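PDB 4YZT: cellulose hydrolase from Bacillus licheniformis, which probably cleaves internal beta-1,4-glucosidic bonds of cellulose, as an endo-beta-1,4-glucanase of glycoside hydrolase family 5. Local coordinates for residues 39-42 with 46-49; 277-282 with 520-525; 290-295 with 333-338. All blocks are in the same frame, centred on the assembly; numbering follows the deposited sequence.

Interaction 1 (39-42 with 46-49); sequences NTLD and TEGS. With BGC (beta-D-glucopyranose), chain B; BGC (beta-D-glucopyranose), chain C.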
loop_
_atom_site.group_PDB
_atom_site.type_symbol
_atom_site.label_atom_id
_atom_site.label_comp_id
_atom_site.label_asym_id
_atom_site.label_seq_id
_atom_site.Cartn_x
_atom_site.Cartn_y
_atom_site.Cartn_z
ATOM N N ASN A 39 2.564 9.516 6.041
ATOM C CA ASN A 39 3.367 9.604 7.266
ATOM C C ASN A 39 4.327 10.805 7.284
ATOM O O ASN A 39 5.493 10.698 7.707
ATOM C CB ASN A 39 4.148 8.288 7.479
ATOM C CG ASN A 39 3.256 7.139 7.990
ATOM O OD1 ASN A 39 2.027 7.204 7.928
ATOM N ND2 ASN A 39 3.891 6.085 8.512
ATOM N N THR A 40 3.833 11.951 6.817
ATOM C CA THR A 40 4.662 13.143 6.651
ATOM C C THR A 40 3.964 14.334 7.322
ATOM O O THR A 40 4.101 14.504 8.540
ATOM C CB THR A 40 4.975 13.400 5.146
ATOM O OG1 THR A 40 5.461 12.179 4.566
ATOM C CG2 THR A 40 6.033 14.471 4.990
ATOM N N LEU A 41 3.180 15.128 6.594
ATOM C CA LEU A 41 2.449 16.198 7.288
ATOM C C LEU A 41 1.286 15.636 8.117
ATOM O O LEU A 41 0.686 16.364 8.914
ATOM C CB LEU A 41 1.942 17.255 6.316
ATOM C CG LEU A 41 3.060 18.144 5.759
ATOM C CD1 LEU A 41 3.704 17.501 4.537
ATOM C CD2 LEU A 41 2.524 19.512 5.395
ATOM N N ASP A 42 0.978 14.351 7.927
ATOM C CA ASP A 42 -0.070 13.682 8.705
ATOM C C ASP A 42 0.480 13.050 9.986
ATOM O O ASP A 42 -0.293 12.534 10.793
ATOM C CB ASP A 42 -0.779 12.595 7.880
ATOM C CG ASP A 42 0.196 11.708 7.108
ATOM O OD1 ASP A 42 1.152 12.265 6.526
ATOM O OD2 ASP A 42 0.011 10.469 7.081
ATOM N N THR A 46 3.710 16.149 14.789
ATOM C CA THR A 46 4.049 17.055 13.707
ATOM C C THR A 46 4.824 16.363 12.585
ATOM O O THR A 46 5.154 15.172 12.669
ATOM C CB THR A 46 4.854 18.270 14.239
ATOM O OG1 THR A 46 4.934 19.277 13.219
ATOM C CG2 THR A 46 6.262 17.866 14.686
ATOM N N GLU A 47 5.067 17.107 11.511
ATOM C CA GLU A 47 5.820 16.597 10.386
ATOM C C GLU A 47 7.205 16.178 10.851
ATOM O O GLU A 47 7.926 16.967 11.469
ATOM C CB GLU A 47 5.927 17.650 9.280
ATOM C CG GLU A 47 6.547 17.123 7.979
ATOM C CD GLU A 47 6.836 18.227 6.953
ATOM O OE1 GLU A 47 6.747 19.425 7.294
ATOM O OE2 GLU A 47 7.165 17.890 5.794
ATOM N N GLY A 48 7.557 14.930 10.566
ATOM C CA GLY A 48 8.850 14.389 10.936
ATOM C C GLY A 48 8.794 13.569 12.213
ATOM O O GLY A 48 9.809 13.010 12.644
ATOM N N SER A 49 7.619 13.506 12.837
ATOM C CA SER A 49 7.492 12.787 14.111
ATOM C C SER A 49 7.537 11.268 13.928
ATOM O O SER A 49 7.887 10.529 14.857
ATOM C CB SER A 49 6.188 13.165 14.828
ATOM O OG SER A 49 6.264 14.458 15.404
HETATM C C2 BGC B . 0.372 3.969 7.880
HETATM C C3 BGC B . 1.096 3.555 9.122
HETATM C C4 BGC B . 0.793 4.500 10.242
HETATM C C5 BGC B . -0.704 4.599 10.471
HETATM C C6 BGC B . -0.988 5.597 11.564
HETATM C C1 BGC B . -1.110 4.070 8.135
HETATM O O2 BGC B . 0.610 3.044 6.794
HETATM O O3 BGC B . 2.528 3.487 8.835
HETATM O O4 BGC B . 1.401 4.085 11.528
HETATM O O5 BGC B . -1.420 5.006 9.244
HETATM O O6 BGC B . -2.366 5.547 11.928
HETATM C C2 BGC C . 2.803 4.873 13.281
HETATM C C3 BGC C . 4.100 5.568 13.581
HETATM C C4 BGC C . 5.262 4.942 12.901
HETATM C C5 BGC C . 4.982 4.769 11.438
HETATM C C6 BGC C . 6.094 3.993 10.818
HETATM C C1 BGC C . 2.573 4.808 11.802
HETATM O O2 BGC C . 1.689 5.535 13.903
HETATM O O3 BGC C . 4.310 5.564 15.011
HETATM O O4 BGC C . 6.461 5.783 12.927
HETATM O O5 BGC C . 3.695 4.080 11.204
HETATM O O6 BGC C . 6.060 2.690 11.341
HETATM O O HOH W 1 7.109 11.782 9.890
#
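The side chain of Glu-47 lies alongside those of Thr-40 and Leu-41, all three pointing the same way. CG of Glu-47 is anti to its backbone N (chi1 -172°) and the chain stays extended beyond it, a shape that carries CG past the carbonyl of Thr-40, 3.6 Å from Thr-40 O. At the end of the chain, Glu-47 OE2 rests against two neighbouring methyls, 3.7 Å from Thr-40 CG2 and 3.7 Å from Leu-41 CD1. The charge is met from outside the two segments, OE1 by a salt bridge to Arg-96 and OE2 by Val-55 N, which together should fix the rotation of the carboxylate. With chi1 of Thr-40 at -50°, CG2 stands opposite the backbone N and meets Glu-47, while OG1, beside that N, is hydrogen-bonded to Gly-38 O and Arg-313 NH1.

Both segments belong to the loop after strand 34-36, the first strand of the TIM barrel, and residues Thr-46 to Ser-49 form a type II beta turn with Gly-48 at its positive-phi corner. The turn meets 39-42 through a CA-H...O contact, Glu-47 CA to Thr-40 O at 3.3 Å and 158°, and through a water that donates to Asn-39 O and accepts weakly from Gly-48 N.

Asp-42 folds back on its own segment. Its OD2 takes Asn-39 N through the syn lone pair, while OD1 is approached from above the carboxylate plane by Thr-40 N at 2.7 Å. On the substrate side, Asn-39 ND2 donates to O3 of the chain B glucose at 3.0 Å and weakly to O5 of the chain C glucose, and it also bonds Asn-51 OD1.

Interaction 2 (277-282 with 520-525); sequences ANEKHS and ELWPKG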
loop_
_atom_site.group_PDB
_atom_site.type_symbol
_atom_site.label_atom_id
_atom_site.label_comp_id
_atom_site.label_asym_id
_atom_site.label_seq_id
_atom_site.Cartn_x
_atom_site.Cartn_y
_atom_site.Cartn_z
ATOM N N ALA A 277 2.822 -7.086 2.426
ATOM C CA ALA A 277 2.863 -8.277 1.578
ATOM C C ALA A 277 4.145 -8.250 0.749
ATOM O O ALA A 277 4.439 -7.226 0.128
ATOM C CB ALA A 277 1.627 -8.331 0.666
ATOM N N ASN A 278 4.909 -9.344 0.737
ATOM C CA ASN A 278 6.214 -9.313 0.065
ATOM C C ASN A 278 6.397 -10.264 -1.123
ATOM O O ASN A 278 7.374 -10.142 -1.854
ATOM C CB ASN A 278 7.342 -9.555 1.092
ATOM C CG ASN A 278 7.410 -10.997 1.599
ATOM O OD1 ASN A 278 6.443 -11.756 1.533
ATOM N ND2 ASN A 278 8.564 -11.366 2.144
ATOM N N GLU A 279 5.478 -11.198 -1.338
ATOM C CA GLU A 279 5.639 -12.111 -2.464
ATOM C C GLU A 279 5.431 -11.326 -3.756
ATOM O O GLU A 279 4.389 -10.695 -3.948
ATOM C CB GLU A 279 4.677 -13.304 -2.362
ATOM C CG GLU A 279 5.167 -14.565 -3.087
ATOM C CD GLU A 279 4.286 -14.957 -4.277
ATOM O OE1 GLU A 279 3.445 -14.138 -4.691
ATOM O OE2 GLU A 279 4.429 -16.094 -4.783
ATOM N N LYS A 280 6.453 -11.339 -4.609
ATOM C CA LYS A 280 6.490 -10.554 -5.839
ATOM C C LYS A 280 5.343 -10.777 -6.796
ATOM O O LYS A 280 4.704 -9.830 -7.220
ATOM C CB LYS A 280 7.773 -10.847 -6.606
ATOM C CG LYS A 280 8.746 -9.713 -6.629
ATOM C CD LYS A 280 10.044 -10.141 -7.313
ATOM C CE LYS A 280 11.187 -9.342 -6.781
ATOM N NZ LYS A 280 12.488 -9.953 -7.169
ATOM N N HIS A 281 5.144 -12.031 -7.186
ATOM C CA HIS A 281 4.136 -12.345 -8.189
ATOM C C HIS A 281 2.758 -11.872 -7.741
ATOM O O HIS A 281 2.041 -11.222 -8.487
ATOM C CB HIS A 281 4.093 -13.841 -8.482
ATOM C CG HIS A 281 2.955 -14.225 -9.370
ATOM N ND1 HIS A 281 3.032 -14.155 -10.744
ATOM C CD2 HIS A 281 1.692 -14.622 -9.082
ATOM C CE1 HIS A 281 1.876 -14.524 -11.265
ATOM N NE2 HIS A 281 1.042 -14.805 -10.278
ATOM N N SER A 282 2.385 -12.205 -6.515
ATOM C CA SER A 282 1.084 -11.784 -6.006
ATOM C C SER A 282 0.991 -10.271 -5.971
ATOM O O SER A 282 -0.015 -9.698 -6.377
ATOM C CB SER A 282 0.831 -12.357 -4.621
ATOM O OG SER A 282 0.713 -13.773 -4.672
ATOM N N GLU A 520 8.132 -19.893 8.330
ATOM C CA GLU A 520 7.973 -20.433 6.984
ATOM C C GLU A 520 8.617 -19.476 5.991
ATOM O O GLU A 520 8.406 -18.261 6.038
ATOM C CB GLU A 520 6.493 -20.671 6.653
ATOM C CG GLU A 520 5.801 -21.648 7.582
ATOM C CD GLU A 520 4.335 -21.906 7.234
ATOM O OE1 GLU A 520 3.811 -21.333 6.248
ATOM O OE2 GLU A 520 3.699 -22.696 7.960
ATOM N N LEU A 521 9.427 -20.040 5.105
ATOM C CA LEU A 521 10.246 -19.262 4.195
ATOM C C LEU A 521 9.827 -19.410 2.737
ATOM O O LEU A 521 9.037 -20.288 2.389
ATOM C CB LEU A 521 11.717 -19.678 4.350
ATOM C CG LEU A 521 12.227 -19.605 5.786
ATOM C CD1 LEU A 521 13.543 -20.376 5.967
ATOM C CD2 LEU A 521 12.410 -18.153 6.180
ATOM N N TRP A 522 10.378 -18.540 1.896
ATOM C CA TRP A 522 10.420 -18.750 0.449
ATOM C C TRP A 522 11.790 -19.351 0.124
ATOM O O TRP A 522 12.789 -18.847 0.609
ATOM C CB TRP A 522 10.228 -17.435 -0.307
ATOM C CG TRP A 522 8.925 -16.692 -0.025
ATOM C CD1 TRP A 522 8.788 -15.450 0.535
ATOM C CD2 TRP A 522 7.595 -17.145 -0.324
ATOM N NE1 TRP A 522 7.450 -15.109 0.608
ATOM C CE2 TRP A 522 6.704 -16.133 0.089
ATOM C CE3 TRP A 522 7.074 -18.311 -0.897
ATOM C CZ2 TRP A 522 5.322 -16.256 -0.049
ATOM C CZ3 TRP A 522 5.699 -18.432 -1.031
ATOM C CH2 TRP A 522 4.841 -17.407 -0.609
ATOM N N PRO A 523 11.854 -20.411 -0.708
ATOM C CA PRO A 523 10.764 -21.062 -1.439
ATOM C C PRO A 523 9.824 -21.859 -0.544
ATOM O O PRO A 523 10.244 -22.382 0.498
ATOM C CB PRO A 523 11.497 -21.995 -2.403
ATOM C CG PRO A 523 12.767 -22.331 -1.696
ATOM C CD PRO A 523 13.145 -21.079 -0.943
ATOM N N LYS A 524 8.568 -21.936 -0.977
ATOM C CA LYS A 524 7.507 -22.679 -0.296
ATOM C C LYS A 524 7.965 -24.058 0.140
ATOM O O LYS A 524 8.469 -24.830 -0.665
ATOM C CB LYS A 524 6.294 -22.814 -1.223
ATOM C CG LYS A 524 5.094 -23.538 -0.624
ATOM C CD LYS A 524 4.485 -22.725 0.504
ATOM C CE LYS A 524 3.165 -23.326 0.969
ATOM N NZ LYS A 524 2.641 -22.600 2.158
ATOM N N GLY A 525 7.792 -24.360 1.421
ATOM C CA GLY A 525 8.148 -25.661 1.939
ATOM C C GLY A 525 9.448 -25.668 2.727
ATOM O O GLY A 525 9.734 -26.631 3.443
#
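Glu-279 lays its CG methylene over one face of the Trp-522 indole, 3.9 Å from the centroid of the six-membered ring and 28° off the ring normal, a CH-pi contact displaced toward the rim. The nearest ring atom is Trp-522 CZ2, 3.5 Å from Glu-279 CG, and CB of the same glutamate adds a second, looser touch on CZ2. The two side chains cross at about a right angle. A bend at chi2 of Glu-279 (-114°) leaves the aliphatic part on the indole and turns the carboxylate to the first turn of the helix that follows, where OE1 is gripped twice: by Ser-282 N at 2.9 Å, nearly along the C-O axis, and by Ser-282 OG at 2.8 Å, from the other face of the carboxylate plane.

Glu-279 is thus the N-cap of helix 280-296, which links the seventh and eighth strands of the catalytic TIM barrel, and the helix end would probably favour the charged form of this carboxylate. Trp-522 is the last residue of strand 515-522, in a four-stranded sheet near the C terminus, and a cis peptide follows it at Pro-523. Its indole also touches Phe-345 of strand 338-347, which belongs to the X2 carbohydrate-binding module, so the three modules of the enzyme meet around this ring. Next to Glu-279, Lys-280 forms salt bridges with Asp-343 and Asp-427 of the X2 module.

Asn-278 approaches the indole at its edge and not over a face. Its OD1 lies near the ring plane, 3.6 Å from Trp-522 NE1, with the amide turned 45° from the ring. The other end of that amide is engaged as well, ND2 donating to Leu-463 O at the start of the neighbouring strand 462-470.

Interaction 3 (290-295 with 333-338); sequences FVRLAH and GVPNAI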
loop_
_atom_site.group_PDB
_atom_site.type_symbol
_atom_site.label_atom_id
_atom_site.label_comp_id
_atom_site.label_asym_id
_atom_site.label_seq_id
_atom_site.Cartn_x
_atom_site.Cartn_y
_atom_site.Cartn_z
ATOM N N PHE A 290 -5.987 -4.491 -9.718
ATOM C CA PHE A 290 -6.773 -3.426 -9.111
ATOM C C PHE A 290 -6.714 -2.122 -9.901
ATOM O O PHE A 290 -7.742 -1.477 -10.107
ATOM C CB PHE A 290 -6.350 -3.139 -7.672
ATOM C CG PHE A 290 -7.217 -2.110 -7.021
ATOM C CD1 PHE A 290 -8.508 -2.436 -6.629
ATOM C CD2 PHE A 290 -6.771 -0.804 -6.848
ATOM C CE1 PHE A 290 -9.338 -1.488 -6.066
ATOM C CE2 PHE A 290 -7.593 0.152 -6.275
ATOM C CZ PHE A 290 -8.873 -0.188 -5.886
ATOM N N VAL A 291 -5.530 -1.715 -10.337
ATOM C CA VAL A 291 -5.446 -0.433 -11.031
ATOM C C VAL A 291 -6.179 -0.500 -12.376
ATOM O O VAL A 291 -6.840 0.467 -12.766
ATOM C CB VAL A 291 -3.980 0.011 -11.221
ATOM C CG1 VAL A 291 -3.909 1.333 -12.027
ATOM C CG2 VAL A 291 -3.339 0.196 -9.860
ATOM N N ARG A 292 -6.088 -1.634 -13.071
ATOM C CA ARG A 292 -6.817 -1.784 -14.333
ATOM C C ARG A 292 -8.324 -1.745 -14.099
ATOM O O ARG A 292 -9.056 -1.198 -14.908
ATOM C CB ARG A 292 -6.429 -3.079 -15.067
ATOM C CG ARG A 292 -5.036 -3.022 -15.700
ATOM C CD ARG A 292 -4.869 -3.974 -16.881
ATOM N NE ARG A 292 -4.735 -5.378 -16.495
ATOM C CZ ARG A 292 -5.736 -6.255 -16.484
ATOM N NH1 ARG A 292 -6.958 -5.873 -16.828
ATOM N NH2 ARG A 292 -5.516 -7.516 -16.122
ATOM N N LEU A 293 -8.792 -2.320 -12.995
ATOM C CA LEU A 293 -10.219 -2.280 -12.688
ATOM C C LEU A 293 -10.680 -0.855 -12.355
ATOM O O LEU A 293 -11.737 -0.418 -12.821
ATOM C CB LEU A 293 -10.559 -3.232 -11.543
ATOM C CG LEU A 293 -10.567 -4.719 -11.894
ATOM C CD1 LEU A 293 -10.636 -5.587 -10.614
ATOM C CD2 LEU A 293 -11.746 -5.018 -12.823
ATOM N N ALA A 294 -9.890 -0.132 -11.566
ATOM C CA ALA A 294 -10.186 1.274 -11.288
ATOM C C ALA A 294 -10.260 2.074 -12.600
ATOM O O ALA A 294 -11.190 2.848 -12.829
ATOM C CB ALA A 294 -9.142 1.867 -10.355
ATOM N N HIS A 295 -9.281 1.869 -13.475
ATOM C CA HIS A 295 -9.288 2.567 -14.754
ATOM C C HIS A 295 -10.531 2.209 -15.574
ATOM O O HIS A 295 -11.193 3.096 -16.121
ATOM C CB HIS A 295 -8.004 2.253 -15.540
ATOM C CG HIS A 295 -7.680 3.274 -16.591
ATOM N ND1 HIS A 295 -8.142 3.179 -17.888
ATOM C CD2 HIS A 295 -6.956 4.417 -16.535
ATOM C CE1 HIS A 295 -7.721 4.222 -18.581
ATOM N NE2 HIS A 295 -6.990 4.985 -17.787
ATOM N N GLY A 333 -4.234 3.111 -18.386
ATOM C CA GLY A 333 -5.071 2.200 -19.152
ATOM C C GLY A 333 -4.311 1.195 -20.001
ATOM O O GLY A 333 -4.869 0.620 -20.930
ATOM N N VAL A 334 -3.038 0.983 -19.685
ATOM C CA VAL A 334 -2.200 0.058 -20.450
ATOM C C VAL A 334 -1.980 -1.227 -19.652
ATOM O O VAL A 334 -1.396 -1.202 -18.578
ATOM C CB VAL A 334 -0.845 0.701 -20.801
ATOM C CG1 VAL A 334 0.014 -0.246 -21.633
ATOM C CG2 VAL A 334 -1.067 2.025 -21.536
ATOM N N PRO A 335 -2.495 -2.351 -20.152
ATOM C CA PRO A 335 -2.297 -3.628 -19.458
ATOM C C PRO A 335 -0.834 -4.084 -19.431
ATOM O O PRO A 335 -0.076 -3.846 -20.379
ATOM C CB PRO A 335 -3.147 -4.600 -20.272
ATOM C CG PRO A 335 -4.202 -3.724 -20.902
ATOM C CD PRO A 335 -3.482 -2.454 -21.237
ATOM N N ASN A 336 -0.466 -4.744 -18.337
ATOM C CA ASN A 336 0.880 -5.265 -18.139
ATOM C C ASN A 336 0.892 -6.784 -18.136
ATOM O O ASN A 336 0.044 -7.418 -17.495
ATOM C CB ASN A 336 1.459 -4.761 -16.813
ATOM C CG ASN A 336 1.401 -3.258 -16.688
ATOM O OD1 ASN A 336 2.223 -2.544 -17.268
ATOM N ND2 ASN A 336 0.433 -2.764 -15.918
ATOM N N ALA A 337 1.863 -7.363 -18.835
ATOM C CA ALA A 337 2.066 -8.802 -18.784
ATOM C C ALA A 337 2.623 -9.187 -17.403
ATOM O O ALA A 337 3.395 -8.436 -16.798
ATOM C CB ALA A 337 2.999 -9.245 -19.906
ATOM N N ILE A 338 2.213 -10.349 -16.902
ATOM C CA ILE A 338 2.670 -10.827 -15.604
ATOM C C ILE A 338 3.284 -12.225 -15.757
ATOM O O ILE A 338 2.631 -13.142 -16.282
ATOM C CB ILE A 338 1.508 -10.871 -14.573
ATOM C CG1 ILE A 338 0.788 -9.517 -14.490
ATOM C CG2 ILE A 338 2.032 -11.286 -13.210
ATOM C CD1 ILE A 338 1.628 -8.387 -13.882
#
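A backbone CA, not a side chain, sits over the imidazole of His-295: Gly-333 CA lies 3.5 Å from the ring centroid and only 15° off its normal, a nearly central CH-pi contact. The closest pair is His-295 CE1 with Gly-333 CA at 3.4 Å, and Gly-333 N lies over the same ring without forming a hydrogen bond to NE2. CB of His-295 points toward 333-338, and with CG opposite the backbone N (chi1 -159°) the imidazole is set flat against Gly-333. A side chain at the glycine would not fit, since a CB there would stand 2.6 Å from His-295 CE1, and the positive phi of Gly-333 independently favours glycine. With an alanine in place of His-295 the flat platform is lost, a gap would probably open against Gly-333, and the turn around it would be left without this packing on the helix.

One helical turn earlier, Arg-292 crosses Pro-335 at about a right angle. Its CD does the touching, 3.7 Å from Pro-335 CA and 3.9 Å from Pro-335 CB, so the contact is made by the aliphatic part of the chain. A bend at chi3 (-75°) directs the guanidinium to Asp-288, with which NE forms a salt bridge. Asp-288 also accepts from Asn-336 ND2, so a single carboxylate serves both segments. Asn-336 OD1 in turn takes Ala-422 N, and Asn-362 and Asn-364 bond the carbonyls of Asn-336 and Pro-335, tying 333-338 to the X2 module.

Gly-333 is the C-prime residue of the Schellman motif that ends helix 321-330, the last helix of the TIM barrel, where the chain leaves for the X2 module.

In the fold
Read from the N terminus, interaction 1 closes first, a short turn in the loop after strand 34-36 that lies at the glycan pocket of the barrel. Interactions 2 and 3 both open after it has closed, on the opposite side of the chain's centre. Both draw on helix 280-296: its N-terminal end meets the C-terminal module in interaction 2, and its later turns meet residues 333-338, which lead from helix 321-330 into strand 338-347, in interaction 3. The 38-residue return of interaction 3 lies within the much longer excursion of interaction 2, which spans the X2 module. The two touch where His-281 packs on Ile-338, so one barrel helix borders both accessory modules.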